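Alkylhalidase CmlS (Streptomyces venezuelae, PDB 3I3L) is a flavin-dependent halogenase of chloramphenicol biosynthesis that carries FAD covalently bound through an aspartate and probably works as an oxidoreductase. Local coordinates at residues M71-Q80 and P116-Q124; G39-H47 and E492-Q500. All coordinates share one frame; numbering follows the deposited sequence.

Contact 1. Residues M71-Q80 and P116-Q124; sequences MSILNRLGLQ and PWVFDHAVQ
M71 lays its CB squarely over the ring of F119, 3.9 Å from CB to the ring centroid and only 8° off the normal, a CH-pi contact centred on the face. The second CH-pi contact joins R76 to W117: CD lies over the indole face, 3.6 Å from the centroid of its five-membered ring, and the guanidinium follows as an off-centre cation-pi partner with CZ 4.6 Å from the same centroid. The indole reaches the arginine because W117 CG stands between the backbone N and the carbonyl carbon (chi1 52°).

Apolar packing continues at the other end, where the bent M71 chain carries CG to A122 CB and puts SD 3.7 Å from V123 CG2. At the F119 rim, N75 CB and Q80 OE1 both lie near the ring plane, with OE1 3.2 Å from F119 CZ; the amide of Q80 is held by D84 through NE2.

Polar bonding centres on S72. Its OG takes NE and NH1 of R76 side-on, at 3.3 and 3.1 Å, both within 8° of the guanidinium plane, and makes a weak, doubtful hydrogen bond to W117 O. R76 NH2 bonds P493 O.

Helix 68-76 thus packs against the segment entering strand 122-124, which pairs with strand 89-97, while L74 touches F130 and L134 of helix 127-140 and L77 touches helix 33-44.

Contact 2. Residues G39-H47 and E492-Q500; sequences GLTLHKLGH and EPIGFRLEQ
L45 extends CD2 over one face of the R497 guanidinium, 3.4 Å above its plane and toward the rim, with CD2 3.6 Å from R497 CZ. Leucine and arginine run alongside but oppositely directed. A bend at chi2 (-80°) turns the arginine back along the leucine, and R497 NH1 then bonds L45 O at 3.2 Å. The bond is bent: the N-H...O angle is 144°, and the oxygen lies 23° out of the guanidinium plane. R23 NE also donates to L45 O, and D343 forms a salt bridge with R497 NH1, so carbonyl and guanidinium each have a second partner.

On the inner side T41 CG2 abuts F496 CB and CG, 4.0 Å from each. K44 runs extended to CE, which meets the ring edge 3.7 Å from F496 CD2 and also nears I494 O. Within 492-500, E492 OE2 accepts the amide of I494 at 2.9 Å from its N, which helps to hold the turn.

A leucine in place of R497 would probably leave D343 without its salt-bridge mate here and L45 O with one donor fewer. The chemistry implies that the FAD-binding and C-terminal family regions are joined by buried apolar groups of T41, L45 and F496, with K44 and R497 at the more exposed margin, the arginine serving both as apolar surface and as donor to a carbonyl just past the helix.

Overall arrangement
Both contacts are partly buried, but contact 1 lies nearer the middle of the chain: its centre is about 16 Å from the chain centre, that of contact 2 about 21 Å. None of the touching residues of contact 1 is exposed, whereas contact 2 has two. The M71 side chain is about 9 Å from the bound FAD; the T41 side chain is about 13 Å from the bound FAD. Contact 1 relies on aromatic faces within the FAD-binding region, contact 2 on aliphatic groups, the edge of one phenylalanine and one arginine, bridging that region and the C-terminal one. They meet directly: W117 packs on I494 and L77 touches F496, joining both segments of contact 1 to 492-500.

Contact 1. Residues M71-Q80 and P116-Q124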
ATOM      1  N   MET A  71      -6.787   4.726   8.563  1.00 27.96           N
ATOM      2  CA  MET A  71      -7.640   5.154   9.690  1.00 29.12           C
ATOM      3  C   MET A  71      -6.766   5.391  10.913  1.00 27.59           C
ATOM      4  O   MET A  71      -6.987   6.326  11.646  1.00 27.16           O
ATOM      5  CB  MET A  71      -8.728   4.124  10.041  1.00 29.65           C
ATOM      6  CG  MET A  71      -9.407   3.463   8.820  1.00 33.36           C
ATOM      7  SD  MET A  71     -10.603   4.553   8.060  1.00 36.28           S
ATOM      8  CE  MET A  71      -9.648   5.398   6.904  1.00 31.06           C
ATOM      9  N   SER A  72      -5.783   4.530  11.120  1.00 28.19           N
ATOM     10  CA  SER A  72      -4.855   4.696  12.214  1.00 28.36           C
ATOM     11  C   SER A  72      -4.181   6.077  12.119  1.00 28.29           C
ATOM     12  O   SER A  72      -4.013   6.761  13.123  1.00 30.24           O
ATOM     13  CB  SER A  72      -3.824   3.586  12.184  1.00 26.85           C
ATOM     14  OG  SER A  72      -2.828   3.852  13.113  1.00 30.53           O
ATOM     15  N   ILE A  73      -3.802   6.483  10.910  1.00 27.69           N
ATOM     16  CA  ILE A  73      -3.081   7.720  10.732  1.00 26.13           C
ATOM     17  C   ILE A  73      -4.001   8.885  11.013  1.00 27.49           C
ATOM     18  O   ILE A  73      -3.649   9.810  11.746  1.00 26.57           O
ATOM     19  CB  ILE A  73      -2.487   7.865   9.307  1.00 26.63           C
ATOM     20  CG1 ILE A  73      -1.236   6.974   9.140  1.00 26.24           C
ATOM     21  CG2 ILE A  73      -2.090   9.370   9.031  1.00 25.07           C
ATOM     22  CD1 ILE A  73      -0.734   6.882   7.703  1.00 25.50           C
ATOM     23  N   LEU A  74      -5.186   8.844  10.428  1.00 27.84           N
ATOM     24  CA  LEU A  74      -6.164   9.875  10.640  1.00 29.94           C
ATOM     25  C   LEU A  74      -6.556   9.977  12.146  1.00 31.36           C
ATOM     26  O   LEU A  74      -6.807  11.042  12.656  1.00 32.98           O
ATOM     27  CB  LEU A  74      -7.402   9.581   9.786  1.00 29.80           C
ATOM     28  CG  LEU A  74      -7.196   9.704   8.261  1.00 31.29           C
ATOM     29  CD1 LEU A  74      -8.481   9.394   7.512  1.00 31.44           C
ATOM     30  CD2 LEU A  74      -6.709  11.075   7.925  1.00 32.80           C
ATOM     31  N   ASN A  75      -6.593   8.862  12.838  1.00 30.73           N
ATOM     32  CA  ASN A  75      -6.953   8.867  14.258  1.00 31.67           C
ATOM     33  C   ASN A  75      -5.857   9.610  15.033  1.00 31.33           C
ATOM     34  O   ASN A  75      -6.180  10.500  15.796  1.00 31.06           O
ATOM     35  CB  ASN A  75      -7.113   7.445  14.761  1.00 31.73           C
ATOM     36  CG  ASN A  75      -7.236   7.381  16.298  1.00 35.57           C
ATOM     37  OD1 ASN A  75      -8.332   7.495  16.830  1.00 39.34           O
ATOM     38  ND2 ASN A  75      -6.130   7.168  16.992  1.00 35.97           N
ATOM     39  N   ARG A  76      -4.569   9.279  14.774  1.00 30.39           N
ATOM     40  CA  ARG A  76      -3.437   9.927  15.417  1.00 29.68           C
ATOM     41  C   ARG A  76      -3.266  11.408  15.057  1.00 30.77           C
ATOM     42  O   ARG A  76      -2.552  12.137  15.738  1.00 31.92           O
ATOM     43  CB  ARG A  76      -2.142   9.137  15.139  1.00 29.11           C
ATOM     44  CG  ARG A  76      -2.118   7.843  15.966  1.00 31.99           C
ATOM     45  CD  ARG A  76      -0.881   6.952  15.717  1.00 36.39           C
ATOM     46  NE  ARG A  76      -1.021   6.202  14.467  1.00 37.91           N
ATOM     47  CZ  ARG A  76      -0.131   6.211  13.461  1.00 37.36           C
ATOM     48  NH1 ARG A  76      -0.348   5.473  12.361  1.00 31.24           N
ATOM     49  NH2 ARG A  76       0.983   6.929  13.572  1.00 33.35           N
ATOM     50  N   LEU A  77      -3.927  11.844  13.996  1.00 28.91           N
ATOM     51  CA  LEU A  77      -3.916  13.238  13.595  1.00 31.47           C
ATOM     52  C   LEU A  77      -5.178  13.947  14.105  1.00 33.21           C
ATOM     53  O   LEU A  77      -5.382  15.122  13.793  1.00 32.02           O
ATOM     54  CB  LEU A  77      -3.880  13.393  12.071  1.00 30.60           C
ATOM     55  CG  LEU A  77      -2.540  13.127  11.355  1.00 29.21           C
ATOM     56  CD1 LEU A  77      -2.754  13.086   9.817  1.00 30.24           C
ATOM     57  CD2 LEU A  77      -1.496  14.169  11.761  1.00 27.01           C
ATOM     58  N   GLY A  78      -6.040  13.218  14.831  1.00 34.39           N
ATOM     59  CA  GLY A  78      -7.151  13.859  15.563  1.00 34.93           C
ATOM     60  C   GLY A  78      -8.480  13.907  14.859  1.00 35.75           C
ATOM     61  O   GLY A  78      -9.398  14.617  15.267  1.00 37.25           O
ATOM     62  N   LEU A  79      -8.639  13.094  13.841  1.00 36.05           N
ATOM     63  CA  LEU A  79      -9.836  13.177  13.053  1.00 37.16           C
ATOM     64  C   LEU A  79     -10.958  12.189  13.426  1.00 36.79           C
ATOM     65  O   LEU A  79     -12.012  12.136  12.761  1.00 36.50           O
ATOM     66  CB  LEU A  79      -9.429  13.056  11.599  1.00 36.80           C
ATOM     67  CG  LEU A  79      -8.732  14.365  11.192  1.00 39.10           C
ATOM     68  CD1 LEU A  79      -7.607  14.054  10.280  1.00 43.40           C
ATOM     69  CD2 LEU A  79      -9.688  15.222  10.547  1.00 35.38           C
ATOM     70  N   GLN A  80     -10.718  11.406  14.466  1.00 37.24           N
ATOM     71  CA  GLN A  80     -11.645  10.301  14.828  1.00 40.53           C
ATOM     72  C   GLN A  80     -13.125  10.693  14.967  1.00 41.45           C
ATOM     73  O   GLN A  80     -14.013   9.987  14.477  1.00 41.31           O
ATOM     74  CB  GLN A  80     -11.214   9.588  16.084  1.00 40.05           C
ATOM     75  CG  GLN A  80     -11.771   8.240  16.115  1.00 43.12           C
ATOM     76  CD  GLN A  80     -11.390   7.455  14.863  1.00 45.76           C
ATOM     77  OE1 GLN A  80     -10.202   7.176  14.612  1.00 43.37           O
ATOM     78  NE2 GLN A  80     -12.405   7.070  14.084  1.00 45.47           N
ATOM     79  N   PRO A 116      -4.235   1.893  20.898  1.00 61.49           N
ATOM     80  CA  PRO A 116      -5.536   2.587  20.594  1.00 60.86           C
ATOM     81  C   PRO A 116      -5.822   2.904  19.117  1.00 59.65           C
ATOM     82  O   PRO A 116      -7.003   2.959  18.714  1.00 58.66           O
ATOM     83  CB  PRO A 116      -5.431   3.909  21.373  1.00 61.13           C
ATOM     84  CG  PRO A 116      -4.525   3.581  22.568  1.00 62.21           C
ATOM     85  CD  PRO A 116      -3.550   2.497  22.079  1.00 62.45           C
ATOM     86  N   TRP A 117      -4.756   3.134  18.338  1.00 57.92           N
ATOM     87  CA  TRP A 117      -4.874   3.517  16.903  1.00 56.81           C
ATOM     88  C   TRP A 117      -4.824   2.297  15.963  1.00 55.85           C
ATOM     89  O   TRP A 117      -4.878   2.468  14.735  1.00 54.18           O
ATOM     90  CB  TRP A 117      -3.763   4.543  16.484  1.00 56.83           C
ATOM     91  CG  TRP A 117      -2.322   4.077  16.857  1.00 55.90           C
ATOM     92  CD1 TRP A 117      -1.486   3.231  16.137  1.00 55.52           C
ATOM     93  CD2 TRP A 117      -1.611   4.409  18.057  1.00 58.28           C
ATOM     94  NE1 TRP A 117      -0.284   3.041  16.819  1.00 54.61           N
ATOM     95  CE2 TRP A 117      -0.347   3.741  18.003  1.00 56.11           C
ATOM     96  CE3 TRP A 117      -1.911   5.222  19.169  1.00 60.53           C
ATOM     97  CZ2 TRP A 117       0.601   3.870  19.009  1.00 58.60           C
ATOM     98  CZ3 TRP A 117      -0.959   5.336  20.184  1.00 62.30           C
ATOM     99  CH2 TRP A 117       0.278   4.660  20.093  1.00 61.92           C
ATOM    100  N   VAL A 118      -4.670   1.085  16.519  1.00 55.22           N
ATOM    101  CA  VAL A 118      -4.670  -0.123  15.678  1.00 54.09           C
ATOM    102  C   VAL A 118      -6.100  -0.486  15.293  1.00 52.98           C
ATOM    103  O   VAL A 118      -6.958  -0.728  16.167  1.00 53.25           O
ATOM    104  CB  VAL A 118      -3.996  -1.318  16.333  1.00 54.42           C
ATOM    105  CG1 VAL A 118      -3.990  -2.518  15.339  1.00 54.67           C
ATOM    106  CG2 VAL A 118      -2.594  -0.937  16.779  1.00 54.58           C
ATOM    107  N   PHE A 119      -6.350  -0.513  13.979  1.00 50.59           N
ATOM    108  CA  PHE A 119      -7.705  -0.749  13.475  1.00 47.22           C
ATOM    109  C   PHE A 119      -7.919  -2.146  12.870  1.00 46.03           C
ATOM    110  O   PHE A 119      -7.003  -2.762  12.285  1.00 43.30           O
ATOM    111  CB  PHE A 119      -8.091   0.355  12.484  1.00 46.44           C
ATOM    112  CG  PHE A 119      -8.476   1.673  13.149  1.00 46.51           C
ATOM    113  CD1 PHE A 119      -9.810   1.989  13.366  1.00 48.10           C
ATOM    114  CD2 PHE A 119      -7.495   2.569  13.578  1.00 41.16           C
ATOM    115  CE1 PHE A 119     -10.174   3.211  13.962  1.00 50.70           C
ATOM    116  CE2 PHE A 119      -7.815   3.768  14.167  1.00 42.66           C
ATOM    117  CZ  PHE A 119      -9.147   4.115  14.362  1.00 49.15           C
ATOM    118  N   ASP A 120      -9.153  -2.610  13.005  1.00 45.15           N
ATOM    119  CA  ASP A 120      -9.550  -3.972  12.708  1.00 46.16           C
ATOM    120  C   ASP A 120     -10.470  -3.927  11.481  1.00 45.09           C
ATOM    121  O   ASP A 120     -10.990  -4.952  11.045  1.00 46.60           O
ATOM    122  CB  ASP A 120     -10.373  -4.462  13.895  1.00 46.93           C
ATOM    123  CG  ASP A 120     -11.431  -3.444  14.273  1.00 48.77           C
ATOM    124  OD1 ASP A 120     -12.587  -3.607  13.869  1.00 46.98           O
ATOM    125  OD2 ASP A 120     -11.072  -2.412  14.915  1.00 57.62           O
ATOM    126  N   HIS A 121     -10.738  -2.717  10.988  1.00 43.29           N
ATOM    127  CA  HIS A 121     -11.581  -2.512   9.845  1.00 40.26           C
ATOM    128  C   HIS A 121     -11.165  -1.190   9.148  1.00 38.37           C
ATOM    129  O   HIS A 121     -10.263  -0.464   9.628  1.00 37.78           O
ATOM    130  CB  HIS A 121     -13.018  -2.416  10.307  1.00 41.43           C
ATOM    131  CG  HIS A 121     -13.273  -1.178  11.093  1.00 43.89           C
ATOM    132  ND1 HIS A 121     -12.971  -1.079  12.439  1.00 45.31           N
ATOM    133  CD2 HIS A 121     -13.704   0.045  10.709  1.00 42.28           C
ATOM    134  CE1 HIS A 121     -13.236   0.147  12.860  1.00 46.33           C
ATOM    135  NE2 HIS A 121     -13.689   0.846  11.831  1.00 48.83           N
ATOM    136  N   ALA A 122     -11.751  -0.919   7.978  1.00 34.73           N
ATOM    137  CA  ALA A 122     -11.635   0.395   7.409  1.00 34.22           C
ATOM    138  C   ALA A 122     -12.990   0.739   6.889  1.00 33.27           C
ATOM    139  O   ALA A 122     -14.000   0.219   7.399  1.00 33.43           O
ATOM    140  CB  ALA A 122     -10.524   0.500   6.295  1.00 32.97           C
ATOM    141  N   VAL A 123     -13.052   1.602   5.879  1.00 30.60           N
ATOM    142  CA  VAL A 123     -14.358   2.057   5.420  1.00 29.21           C
ATOM    143  C   VAL A 123     -14.315   2.249   3.934  1.00 29.52           C
ATOM    144  O   VAL A 123     -13.229   2.215   3.315  1.00 29.43           O
ATOM    145  CB  VAL A 123     -14.680   3.426   6.045  1.00 30.32           C
ATOM    146  CG1 VAL A 123     -14.906   3.292   7.559  1.00 28.23           C
ATOM    147  CG2 VAL A 123     -13.502   4.428   5.743  1.00 27.44           C
ATOM    148  N   GLN A 124     -15.483   2.459   3.363  1.00 27.97           N
ATOM    149  CA  GLN A 124     -15.617   2.790   1.965  1.00 29.23           C
ATOM    150  C   GLN A 124     -16.151   4.239   1.932  1.00 30.37           C
ATOM    151  O   GLN A 124     -16.936   4.600   2.800  1.00 29.41           O
ATOM    152  CB  GLN A 124     -16.629   1.854   1.296  1.00 28.90           C
ATOM    153  CG  GLN A 124     -16.602   0.383   1.800  1.00 33.03           C
ATOM    154  CD  GLN A 124     -15.480  -0.398   1.148  1.00 38.36           C
ATOM    155  OE1 GLN A 124     -15.511  -1.628   1.093  1.00 44.54           O
ATOM    156  NE2 GLN A 124     -14.507   0.306   0.598  1.00 35.96           N
TER

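Contact 2. Residues G39-H47 and E492-Q500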
ATOM      1  N   GLY A  39      -0.080  18.242   4.982  1.00 25.75           N
ATOM      2  CA  GLY A  39      -0.239  19.550   5.617  1.00 27.11           C
ATOM      3  C   GLY A  39      -0.605  19.432   7.095  1.00 27.99           C
ATOM      4  O   GLY A  39       0.038  20.060   7.932  1.00 27.48           O
ATOM      5  N   LEU A  40      -1.584  18.595   7.408  1.00 27.11           N
ATOM      6  CA  LEU A  40      -1.916  18.276   8.804  1.00 28.53           C
ATOM      7  C   LEU A  40      -0.710  17.779   9.586  1.00 29.24           C
ATOM      8  O   LEU A  40      -0.506  18.172  10.742  1.00 31.19           O
ATOM      9  CB  LEU A  40      -3.017  17.207   8.886  1.00 27.42           C
ATOM     10  CG  LEU A  40      -4.386  17.601   8.345  1.00 28.40           C
ATOM     11  CD1 LEU A  40      -5.256  16.369   8.164  1.00 24.24           C
ATOM     12  CD2 LEU A  40      -5.070  18.661   9.274  1.00 31.10           C
ATOM     13  N   THR A  41       0.105  16.912   8.993  1.00 27.48           N
ATOM     14  CA  THR A  41       1.253  16.389   9.745  1.00 26.16           C
ATOM     15  C   THR A  41       2.333  17.461   9.940  1.00 25.71           C
ATOM     16  O   THR A  41       2.877  17.580  11.018  1.00 27.10           O
ATOM     17  CB  THR A  41       1.833  15.107   9.081  1.00 25.65           C
ATOM     18  OG1 THR A  41       0.784  14.169   8.966  1.00 26.31           O
ATOM     19  CG2 THR A  41       2.962  14.488   9.906  1.00 17.82           C
ATOM     20  N   LEU A  42       2.643  18.222   8.876  1.00 25.58           N
ATOM     21  CA  LEU A  42       3.619  19.311   8.931  1.00 25.45           C
ATOM     22  C   LEU A  42       3.186  20.424   9.935  1.00 26.93           C
ATOM     23  O   LEU A  42       4.004  20.969  10.622  1.00 27.88           O
ATOM     24  CB  LEU A  42       3.787  19.962   7.557  1.00 24.48           C
ATOM     25  CG  LEU A  42       4.797  19.370   6.595  1.00 25.46           C
ATOM     26  CD1 LEU A  42       4.512  19.837   5.134  1.00 23.05           C
ATOM     27  CD2 LEU A  42       6.263  19.621   7.044  1.00 22.39           C
ATOM     28  N   HIS A  43       1.891  20.722  10.005  1.00 27.75           N
ATOM     29  CA  HIS A  43       1.356  21.677  10.985  1.00 29.50           C
ATOM     30  C   HIS A  43       1.538  21.176  12.431  1.00 30.94           C
ATOM     31  O   HIS A  43       2.058  21.898  13.272  1.00 31.73           O
ATOM     32  CB  HIS A  43      -0.106  21.943  10.699  1.00 28.21           C
ATOM     33  CG  HIS A  43      -0.813  22.620  11.822  1.00 34.68           C
ATOM     34  ND1 HIS A  43      -0.891  24.007  11.927  1.00 31.84           N
ATOM     35  CD2 HIS A  43      -1.505  22.113  12.873  1.00 33.96           C
ATOM     36  CE1 HIS A  43      -1.576  24.312  13.012  1.00 31.99           C
ATOM     37  NE2 HIS A  43      -1.960  23.185  13.605  1.00 37.11           N
ATOM     38  N   LYS A  44       1.173  19.923  12.697  1.00 30.24           N
ATOM     39  CA  LYS A  44       1.363  19.321  14.009  1.00 28.07           C
ATOM     40  C   LYS A  44       2.870  19.327  14.362  1.00 29.64           C
ATOM     41  O   LYS A  44       3.249  19.400  15.556  1.00 30.59           O
ATOM     42  CB  LYS A  44       0.834  17.875  13.978  1.00 28.97           C
ATOM     43  CG  LYS A  44       1.003  17.035  15.268  1.00 29.24           C
ATOM     44  CD  LYS A  44       0.319  15.684  15.093  1.00 26.97           C
ATOM     45  CE  LYS A  44       0.492  14.756  16.313  1.00 31.40           C
ATOM     46  NZ  LYS A  44      -0.324  15.275  17.459  1.00 30.64           N
ATOM     47  N   LEU A  45       3.740  19.216  13.347  1.00 27.60           N
ATOM     48  CA  LEU A  45       5.177  19.257  13.614  1.00 25.17           C
ATOM     49  C   LEU A  45       5.720  20.706  13.736  1.00 25.26           C
ATOM     50  O   LEU A  45       6.910  20.913  13.934  1.00 21.95           O
ATOM     51  CB  LEU A  45       5.986  18.478  12.579  1.00 25.19           C
ATOM     52  CG  LEU A  45       5.718  16.974  12.497  1.00 29.52           C
ATOM     53  CD1 LEU A  45       6.405  16.391  11.257  1.00 25.30           C
ATOM     54  CD2 LEU A  45       6.200  16.255  13.789  1.00 26.77           C
ATOM     55  N   GLY A  46       4.823  21.682  13.594  1.00 25.84           N
ATOM     56  CA  GLY A  46       5.101  23.058  13.883  1.00 26.30           C
ATOM     57  C   GLY A  46       5.582  23.866  12.689  1.00 28.93           C
ATOM     58  O   GLY A  46       6.181  24.918  12.885  1.00 28.70           O
ATOM     59  N   HIS A  47       5.330  23.395  11.464  1.00 27.23           N
ATOM     60  CA  HIS A  47       5.781  24.089  10.284  1.00 25.71           C
ATOM     61  C   HIS A  47       4.701  24.903   9.690  1.00 25.23           C
ATOM     62  O   HIS A  47       3.548  24.792  10.074  1.00 25.13           O
ATOM     63  CB  HIS A  47       6.406  23.091   9.266  1.00 26.79           C
ATOM     64  CG  HIS A  47       7.566  22.333   9.833  1.00 24.06           C
ATOM     65  ND1 HIS A  47       8.876  22.707   9.626  1.00 21.73           N
ATOM     66  CD2 HIS A  47       7.611  21.235  10.621  1.00 21.76           C
ATOM     67  CE1 HIS A  47       9.687  21.888  10.281  1.00 20.34           C
ATOM     68  NE2 HIS A  47       8.946  20.980  10.888  1.00 23.17           N
ATOM     69  N   GLU A 492       8.019   8.122  14.582  1.00 32.37           N
ATOM     70  CA  GLU A 492       7.331   7.833  15.852  1.00 30.66           C
ATOM     71  C   GLU A 492       5.828   7.985  15.694  1.00 30.49           C
ATOM     72  O   GLU A 492       5.360   9.028  15.269  1.00 31.01           O
ATOM     73  CB  GLU A 492       7.854   8.802  16.950  1.00 32.12           C
ATOM     74  CG  GLU A 492       7.516   8.378  18.371  1.00 30.24           C
ATOM     75  CD  GLU A 492       6.110   8.709  18.721  1.00 27.12           C
ATOM     76  OE1 GLU A 492       5.663   9.852  18.471  1.00 30.87           O
ATOM     77  OE2 GLU A 492       5.397   7.822  19.239  1.00 36.45           O
ATOM     78  N   PRO A 493       5.037   6.959  16.048  1.00 32.61           N
ATOM     79  CA  PRO A 493       3.595   7.011  15.637  1.00 32.84           C
ATOM     80  C   PRO A 493       2.748   8.058  16.323  1.00 32.57           C
ATOM     81  O   PRO A 493       1.795   8.566  15.736  1.00 32.56           O
ATOM     82  CB  PRO A 493       3.060   5.597  15.963  1.00 31.00           C
ATOM     83  CG  PRO A 493       4.081   5.046  16.984  1.00 35.74           C
ATOM     84  CD  PRO A 493       5.419   5.627  16.568  1.00 32.84           C
ATOM     85  N   ILE A 494       3.066   8.402  17.566  1.00 32.84           N
ATOM     86  CA  ILE A 494       2.178   9.330  18.298  1.00 32.35           C
ATOM     87  C   ILE A 494       2.395  10.806  17.919  1.00 31.13           C
ATOM     88  O   ILE A 494       1.436  11.541  17.686  1.00 29.88           O
ATOM     89  CB  ILE A 494       2.328   9.166  19.831  1.00 34.88           C
ATOM     90  CG1 ILE A 494       2.106   7.698  20.220  1.00 34.75           C
ATOM     91  CG2 ILE A 494       1.387  10.140  20.603  1.00 34.89           C
ATOM     92  CD1 ILE A 494       1.704   7.490  21.642  1.00 42.15           C
ATOM     93  N   GLY A 495       3.639  11.222  17.844  1.00 30.26           N
ATOM     94  CA  GLY A 495       3.929  12.624  17.592  1.00 29.32           C
ATOM     95  C   GLY A 495       4.467  12.878  16.189  1.00 28.37           C
ATOM     96  O   GLY A 495       4.610  13.998  15.798  1.00 26.45           O
ATOM     97  N   PHE A 496       4.770  11.816  15.437  1.00 29.03           N
ATOM     98  CA  PHE A 496       5.164  11.905  14.034  1.00 28.32           C
ATOM     99  C   PHE A 496       6.587  12.412  13.773  1.00 29.45           C
ATOM    100  O   PHE A 496       6.917  12.739  12.628  1.00 27.99           O
ATOM    101  CB  PHE A 496       4.154  12.700  13.244  1.00 26.95           C
ATOM    102  CG  PHE A 496       2.853  11.987  13.067  1.00 29.09           C
ATOM    103  CD1 PHE A 496       2.788  10.815  12.317  1.00 29.07           C
ATOM    104  CD2 PHE A 496       1.716  12.435  13.673  1.00 30.83           C
ATOM    105  CE1 PHE A 496       1.564  10.135  12.174  1.00 33.37           C
ATOM    106  CE2 PHE A 496       0.480  11.785  13.505  1.00 31.76           C
ATOM    107  CZ  PHE A 496       0.403  10.639  12.738  1.00 29.45           C
ATOM    108  N   ARG A 497       7.447  12.467  14.789  1.00 28.72           N
ATOM    109  CA  ARG A 497       8.809  12.954  14.529  1.00 28.74           C
ATOM    110  C   ARG A 497       9.570  11.824  13.862  1.00 29.54           C
ATOM    111  O   ARG A 497       9.329  10.655  14.160  1.00 28.61           O
ATOM    112  CB  ARG A 497       9.564  13.375  15.835  1.00 27.55           C
ATOM    113  CG  ARG A 497       8.830  14.475  16.720  1.00 31.23           C
ATOM    114  CD  ARG A 497       9.063  15.918  16.153  1.00 32.36           C
ATOM    115  NE  ARG A 497       8.148  16.884  16.760  1.00 32.64           N
ATOM    116  CZ  ARG A 497       7.930  18.118  16.330  1.00 32.37           C
ATOM    117  NH1 ARG A 497       8.616  18.630  15.285  1.00 25.75           N
ATOM    118  NH2 ARG A 497       7.001  18.857  16.946  1.00 28.77           N
ATOM    119  N   LEU A 498      10.561  12.180  13.052  1.00 27.73           N
ATOM    120  CA  LEU A 498      11.461  11.209  12.533  1.00 28.37           C
ATOM    121  C   LEU A 498      12.576  10.978  13.538  1.00 29.59           C
ATOM    122  O   LEU A 498      13.384  11.865  13.795  1.00 29.07           O
ATOM    123  CB  LEU A 498      12.037  11.663  11.166  1.00 24.68           C
ATOM    124  CG  LEU A 498      12.695  10.532  10.368  1.00 25.56           C
ATOM    125  CD1 LEU A 498      11.654   9.550   9.898  1.00 23.75           C
ATOM    126  CD2 LEU A 498      13.570  11.082   9.159  1.00 25.23           C
ATOM    127  N   GLU A 499      12.683   9.757  14.055  1.00 30.26           N
ATOM    128  CA  GLU A 499      13.671   9.478  15.061  1.00 32.08           C
ATOM    129  C   GLU A 499      14.759   8.606  14.445  1.00 34.46           C
ATOM    130  O   GLU A 499      14.518   7.799  13.531  1.00 33.83           O
ATOM    131  CB  GLU A 499      13.055   8.714  16.252  1.00 31.78           C
ATOM    132  CG  GLU A 499      11.962   9.422  17.021  1.00 35.32           C
ATOM    133  CD  GLU A 499      11.377   8.555  18.192  1.00 42.40           C
ATOM    134  OE1 GLU A 499      11.595   7.327  18.233  1.00 38.23           O
ATOM    135  OE2 GLU A 499      10.644   9.107  19.041  1.00 45.20           O
ATOM    136  N   GLN A 500      15.945   8.753  14.972  1.00 36.72           N
ATOM    137  CA  GLN A 500      17.054   7.824  14.677  1.00 42.20           C
ATOM    138  C   GLN A 500      16.964   6.529  15.476  1.00 43.99           C
ATOM    139  O   GLN A 500      16.533   6.538  16.620  1.00 45.92           O
ATOM    140  CB  GLN A 500      18.353   8.481  15.001  1.00 41.69           C
ATOM    141  CG  GLN A 500      19.214   8.714  13.812  1.00 46.28           C
ATOM    142  CD  GLN A 500      20.203   9.824  14.065  1.00 48.67           C
ATOM    143  OE1 GLN A 500      20.155  10.445  15.114  1.00 54.37           O
ATOM    144  NE2 GLN A 500      21.089  10.095  13.107  1.00 52.64           N
TER